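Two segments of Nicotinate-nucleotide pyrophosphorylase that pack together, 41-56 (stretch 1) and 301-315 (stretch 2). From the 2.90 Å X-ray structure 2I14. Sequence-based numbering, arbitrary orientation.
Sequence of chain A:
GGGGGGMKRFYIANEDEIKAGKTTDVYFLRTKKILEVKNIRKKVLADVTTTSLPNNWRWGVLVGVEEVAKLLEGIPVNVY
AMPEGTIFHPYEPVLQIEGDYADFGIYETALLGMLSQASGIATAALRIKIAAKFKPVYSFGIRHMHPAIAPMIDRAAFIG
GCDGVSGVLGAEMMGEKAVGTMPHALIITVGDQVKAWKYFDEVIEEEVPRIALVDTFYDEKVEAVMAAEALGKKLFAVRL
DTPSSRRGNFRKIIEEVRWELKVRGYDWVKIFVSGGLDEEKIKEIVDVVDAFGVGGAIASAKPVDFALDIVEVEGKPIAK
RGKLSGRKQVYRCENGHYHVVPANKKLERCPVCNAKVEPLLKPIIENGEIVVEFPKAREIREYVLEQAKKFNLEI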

# COMPACT_ATOMS: atom_id res chain seq x y z
N ARG A 41 -2.07 -48.85 28.16
CA ARG A 41 -2.01 -49.34 26.80
C ARG A 41 -3.40 -49.31 26.16
O ARG A 41 -4.39 -49.72 26.78
CB ARG A 41 -1.47 -50.77 26.79
CG ARG A 41 -0.32 -51.02 27.77
CD ARG A 41 0.98 -50.33 27.37
NE ARG A 41 1.52 -50.86 26.12
CZ ARG A 41 2.77 -50.67 25.70
NH1 ARG A 41 3.62 -49.95 26.43
NH2 ARG A 41 3.17 -51.19 24.55
N LYS A 42 -3.48 -48.82 24.93
CA LYS A 42 -4.74 -48.76 24.21
C LYS A 42 -4.56 -48.41 22.73
O LYS A 42 -3.63 -47.71 22.34
CB LYS A 42 -5.69 -47.76 24.87
CG LYS A 42 -5.13 -46.37 25.05
CD LYS A 42 -6.24 -45.40 25.45
CE LYS A 42 -6.91 -45.79 26.76
NZ LYS A 42 -8.04 -44.88 27.07
N LYS A 43 -5.48 -48.92 21.91
CA LYS A 43 -5.47 -48.72 20.47
C LYS A 43 -5.99 -47.33 20.08
O LYS A 43 -7.04 -46.89 20.55
CB LYS A 43 -6.31 -49.80 19.77
CG LYS A 43 -5.54 -50.79 18.87
CD LYS A 43 -4.54 -51.67 19.64
CE LYS A 43 -4.27 -53.01 18.92
NZ LYS A 43 -3.76 -52.90 17.51
N VAL A 44 -5.23 -46.66 19.21
CA VAL A 44 -5.59 -45.33 18.73
C VAL A 44 -5.29 -45.21 17.25
O VAL A 44 -4.44 -45.92 16.71
CB VAL A 44 -4.79 -44.22 19.45
CG1 VAL A 44 -5.19 -44.16 20.92
CG2 VAL A 44 -3.29 -44.49 19.31
N LEU A 45 -6.02 -44.32 16.59
CA LEU A 45 -5.81 -44.06 15.17
C LEU A 45 -5.36 -42.61 15.07
O LEU A 45 -6.07 -41.69 15.49
CB LEU A 45 -7.11 -44.25 14.39
CG LEU A 45 -7.03 -44.01 12.87
CD1 LEU A 45 -5.94 -44.87 12.27
CD2 LEU A 45 -8.37 -44.30 12.23
N ALA A 46 -4.15 -42.42 14.55
CA ALA A 46 -3.61 -41.08 14.40
C ALA A 46 -3.67 -40.66 12.92
O ALA A 46 -3.54 -41.48 12.01
CB ALA A 46 -2.17 -41.02 14.93
N ASP A 47 -3.89 -39.37 12.71
CA ASP A 47 -4.00 -38.76 11.39
C ASP A 47 -2.82 -37.84 11.13
O ASP A 47 -2.25 -37.25 12.06
CB ASP A 47 -5.27 -37.92 11.33
CG ASP A 47 -6.32 -38.49 10.39
OD1 ASP A 47 -6.17 -39.66 9.99
OD2 ASP A 47 -7.31 -37.76 10.08
N VAL A 48 -2.45 -37.71 9.86
CA VAL A 48 -1.38 -36.81 9.48
C VAL A 48 -1.97 -35.84 8.46
O VAL A 48 -2.43 -36.25 7.39
CB VAL A 48 -0.20 -37.55 8.87
CG1 VAL A 48 0.79 -36.55 8.32
CG2 VAL A 48 0.48 -38.38 9.93
N THR A 49 -1.99 -34.55 8.81
CA THR A 49 -2.53 -33.51 7.93
C THR A 49 -1.79 -32.17 8.12
O THR A 49 -0.78 -32.09 8.81
CB THR A 49 -4.01 -33.21 8.25
OG1 THR A 49 -4.08 -32.66 9.57
CG2 THR A 49 -4.85 -34.48 8.21
N THR A 50 -2.31 -31.14 7.48
CA THR A 50 -1.77 -29.79 7.63
C THR A 50 -3.01 -28.94 7.57
O THR A 50 -3.98 -29.30 6.90
CB THR A 50 -0.88 -29.29 6.46
OG1 THR A 50 -1.61 -29.31 5.23
CG2 THR A 50 0.33 -30.13 6.31
N THR A 51 -2.96 -27.82 8.27
CA THR A 51 -4.10 -26.91 8.28
C THR A 51 -3.83 -25.84 7.25
O THR A 51 -4.67 -24.99 6.97
CB THR A 51 -4.27 -26.25 9.66
OG1 THR A 51 -3.03 -25.64 10.04
CG2 THR A 51 -4.68 -27.28 10.70
N SER A 52 -2.64 -25.90 6.66
CA SER A 52 -2.24 -24.95 5.64
C SER A 52 -1.05 -25.46 4.87
O SER A 52 -0.35 -26.37 5.31
CB SER A 52 -1.83 -23.64 6.30
OG SER A 52 -0.62 -23.86 7.02
N LEU A 53 -0.81 -24.86 3.72
CA LEU A 53 0.34 -25.21 2.89
C LEU A 53 1.15 -23.93 2.84
O LEU A 53 0.63 -22.84 3.06
CB LEU A 53 -0.12 -25.61 1.48
CG LEU A 53 -0.89 -26.93 1.42
CD1 LEU A 53 -1.71 -26.99 0.15
CD2 LEU A 53 0.09 -28.09 1.54
N PRO A 54 2.44 -24.03 2.54
CA PRO A 54 3.27 -22.82 2.48
C PRO A 54 2.65 -21.74 1.62
O PRO A 54 1.98 -22.04 0.65
CB PRO A 54 4.57 -23.34 1.90
CG PRO A 54 4.64 -24.72 2.47
CD PRO A 54 3.25 -25.23 2.25
N ASN A 55 2.87 -20.49 2.00
CA ASN A 55 2.38 -19.34 1.25
C ASN A 55 0.88 -19.40 0.95
O ASN A 55 0.37 -18.67 0.09
CB ASN A 55 3.19 -19.23 -0.03
CG ASN A 55 4.67 -19.23 0.25
OD1 ASN A 55 5.21 -18.23 0.69
ND2 ASN A 55 5.33 -20.38 0.03
N ASN A 56 0.19 -20.25 1.70
CA ASN A 56 -1.23 -20.42 1.51
C ASN A 56 -1.55 -20.90 0.11
O ASN A 56 -2.49 -20.42 -0.53
CB ASN A 56 -1.96 -19.12 1.82
CG ASN A 56 -2.26 -18.99 3.28
OD1 ASN A 56 -2.23 -17.91 3.84
ND2 ASN A 56 -2.56 -20.12 3.92
N ALA A 301 13.08 -25.01 -0.27
CA ALA A 301 11.65 -24.75 -0.20
C ALA A 301 11.19 -24.95 1.26
O ALA A 301 11.86 -25.64 2.01
CB ALA A 301 10.91 -25.72 -1.12
N LYS A 302 10.08 -24.34 1.64
CA LYS A 302 9.58 -24.48 3.00
C LYS A 302 8.82 -25.77 3.19
O LYS A 302 8.05 -26.17 2.32
CB LYS A 302 8.62 -23.34 3.35
CG LYS A 302 9.15 -21.94 3.17
CD LYS A 302 8.05 -20.94 3.51
CE LYS A 302 8.28 -19.59 2.85
NZ LYS A 302 7.07 -18.75 3.01
N PRO A 303 9.00 -26.43 4.34
CA PRO A 303 8.32 -27.69 4.68
C PRO A 303 6.81 -27.50 4.74
O PRO A 303 6.33 -26.37 4.80
CB PRO A 303 8.88 -28.01 6.05
CG PRO A 303 10.25 -27.42 6.01
CD PRO A 303 10.03 -26.11 5.34
N VAL A 304 6.07 -28.60 4.73
CA VAL A 304 4.60 -28.56 4.83
C VAL A 304 4.34 -28.84 6.29
O VAL A 304 4.76 -29.87 6.79
CB VAL A 304 3.95 -29.66 3.94
CG1 VAL A 304 2.44 -29.62 4.05
CG2 VAL A 304 4.37 -29.47 2.49
N ASP A 305 3.68 -27.92 6.98
CA ASP A 305 3.41 -28.06 8.42
C ASP A 305 2.56 -29.29 8.68
O ASP A 305 1.38 -29.17 9.02
CB ASP A 305 2.69 -26.80 8.97
CG ASP A 305 3.03 -26.52 10.45
OD1 ASP A 305 2.32 -25.71 11.11
OD2 ASP A 305 4.01 -27.12 10.95
N PHE A 306 3.16 -30.47 8.52
CA PHE A 306 2.47 -31.75 8.74
C PHE A 306 2.41 -32.10 10.23
O PHE A 306 3.41 -31.99 10.93
CB PHE A 306 3.19 -32.87 7.96
CG PHE A 306 2.65 -33.09 6.57
CD1 PHE A 306 3.52 -33.32 5.50
CD2 PHE A 306 1.28 -33.09 6.32
CE1 PHE A 306 3.03 -33.54 4.21
CE2 PHE A 306 0.78 -33.30 5.03
CZ PHE A 306 1.66 -33.53 3.97
N ALA A 307 1.25 -32.52 10.71
CA ALA A 307 1.13 -32.88 12.12
C ALA A 307 0.43 -34.22 12.32
O ALA A 307 -0.48 -34.57 11.57
CB ALA A 307 0.39 -31.79 12.87
N LEU A 308 0.87 -34.96 13.33
CA LEU A 308 0.28 -36.26 13.65
C LEU A 308 -0.67 -36.09 14.85
O LEU A 308 -0.23 -35.77 15.96
CB LEU A 308 1.40 -37.26 14.01
CG LEU A 308 1.02 -38.70 14.38
CD1 LEU A 308 0.37 -38.78 15.77
CD2 LEU A 308 0.08 -39.24 13.32
N ASP A 309 -1.96 -36.30 14.62
CA ASP A 309 -2.93 -36.15 15.71
C ASP A 309 -3.92 -37.30 15.83
O ASP A 309 -4.59 -37.66 14.85
CB ASP A 309 -3.74 -34.87 15.53
CG ASP A 309 -2.87 -33.65 15.28
OD1 ASP A 309 -1.82 -33.51 15.95
OD2 ASP A 309 -3.25 -32.83 14.43
N ILE A 310 -4.02 -37.88 17.02
CA ILE A 310 -4.96 -38.97 17.26
C ILE A 310 -6.39 -38.45 17.11
O ILE A 310 -6.82 -37.55 17.82
CB ILE A 310 -4.75 -39.60 18.66
CG1 ILE A 310 -4.36 -38.52 19.66
CG2 ILE A 310 -3.65 -40.64 18.60
CD1 ILE A 310 -3.80 -39.08 20.95
N VAL A 311 -7.10 -39.01 16.14
CA VAL A 311 -8.47 -38.62 15.83
C VAL A 311 -9.48 -39.66 16.30
O VAL A 311 -10.69 -39.47 16.17
CB VAL A 311 -8.65 -38.42 14.33
CG1 VAL A 311 -7.61 -37.45 13.80
CG2 VAL A 311 -8.52 -39.75 13.63
N GLU A 312 -8.97 -40.77 16.84
CA GLU A 312 -9.83 -41.84 17.33
C GLU A 312 -9.08 -42.74 18.31
O GLU A 312 -7.95 -43.15 18.04
CB GLU A 312 -10.37 -42.66 16.16
CG GLU A 312 -11.64 -43.44 16.48
CD GLU A 312 -12.21 -44.19 15.28
OE1 GLU A 312 -11.53 -45.11 14.79
OE2 GLU A 312 -13.32 -43.84 14.84
N VAL A 313 -9.72 -43.02 19.44
CA VAL A 313 -9.13 -43.87 20.47
C VAL A 313 -10.11 -44.98 20.84
O VAL A 313 -11.19 -44.71 21.38
CB VAL A 313 -8.80 -43.06 21.74
CG1 VAL A 313 -7.99 -43.92 22.71
CG2 VAL A 313 -8.04 -41.81 21.36
N GLU A 314 -9.75 -46.22 20.54
CA GLU A 314 -10.60 -47.38 20.82
C GLU A 314 -11.95 -47.27 20.11
O GLU A 314 -13.01 -47.39 20.73
CB GLU A 314 -10.82 -47.53 22.32
CG GLU A 314 -10.34 -48.85 22.90
CD GLU A 314 -9.13 -48.69 23.81
OE1 GLU A 314 -9.26 -48.03 24.87
OE2 GLU A 314 -8.05 -49.22 23.46
N GLY A 315 -11.91 -47.04 18.80
CA GLY A 315 -13.14 -46.93 18.03
C GLY A 315 -13.98 -45.73 18.40
O GLY A 315 -15.07 -45.55 17.88

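Residues 41-56 and 301-315, far apart in sequence, lie side by side as two antiparallel strands with loops that stay in touch beyond them, burying 1168 Å² between them. The backbone ladder is regular at one end: D47 N donates to D309 O (2.8 Å) and D309 N returns to D47 O (2.7 Å), while T49 N to A307 O (3.1 Å) and A307 N to T49 O (2.8 Å) close the next pair. Between these pairs the chains draw together, and CA-H groups point at carbonyls, as with V48 CA and A307 O at 3.2 Å.

The regular alternation breaks at V311. L45 N bonds to E312 O (2.7 Å), but L45 O accepts from V311 N at 2.9 Å and only weakly from E312 N at 3.3 Å. One carbonyl thus faces two successive amides, the signature of a beta bulge, and the register shifts by one residue between L45 and A46. With phi/psi of -106/-3, V311 is the extra residue, and its CA-to-CB bond points toward the partner strand. Its CG1 settles against D47 CB at 3.4 Å.

On the sheet face carrying V44, A46 and V48, small and branched side chains interlock. A46 offers only a methyl, and longer side chains close in around it: L308 CD2 comes to 3.3 Å from A46 CB, and I310 CG2 to 4.0 Å from the same atom. The L308 methyl also reaches V48, with CD2 3.5 Å from V48 CG2, so it wedges between the two residues. I310 likewise bridges A46 and V44, its CG2 lying 3.9 Å from V44 CB. Farther along, V44 CG1 meets V313 CG1 at a tight 3.3 Å.

Past V48, the T50 methyl fills a pocket between V304 and F306: T50 CG2 is 3.1 Å from both V304 CG1 and F306 CD2. Such short approaches leave no spare room. V304 is in turn flanked by L53, whose CD2 lies 3.8 Å from V304 CG1, and P54 rests its ring on the neighbouring backbone, CG 3.3 Å from P303 O. Beyond it K302 extends its chain so that NZ hydrogen-bonds to N55 OD1 at 3.0 Å.

At the other end E314, with positive phi, folds its side chain back to stretch 1. OE2 accepts from K43 N at 3.0 Å, while E314 N donates to K43 O at 2.8 Å, so one residue satisfies both backbone groups. K42 NZ stands 4.0 Å from E314 OE1, a favourable pairing of charges but too long for a salt bridge.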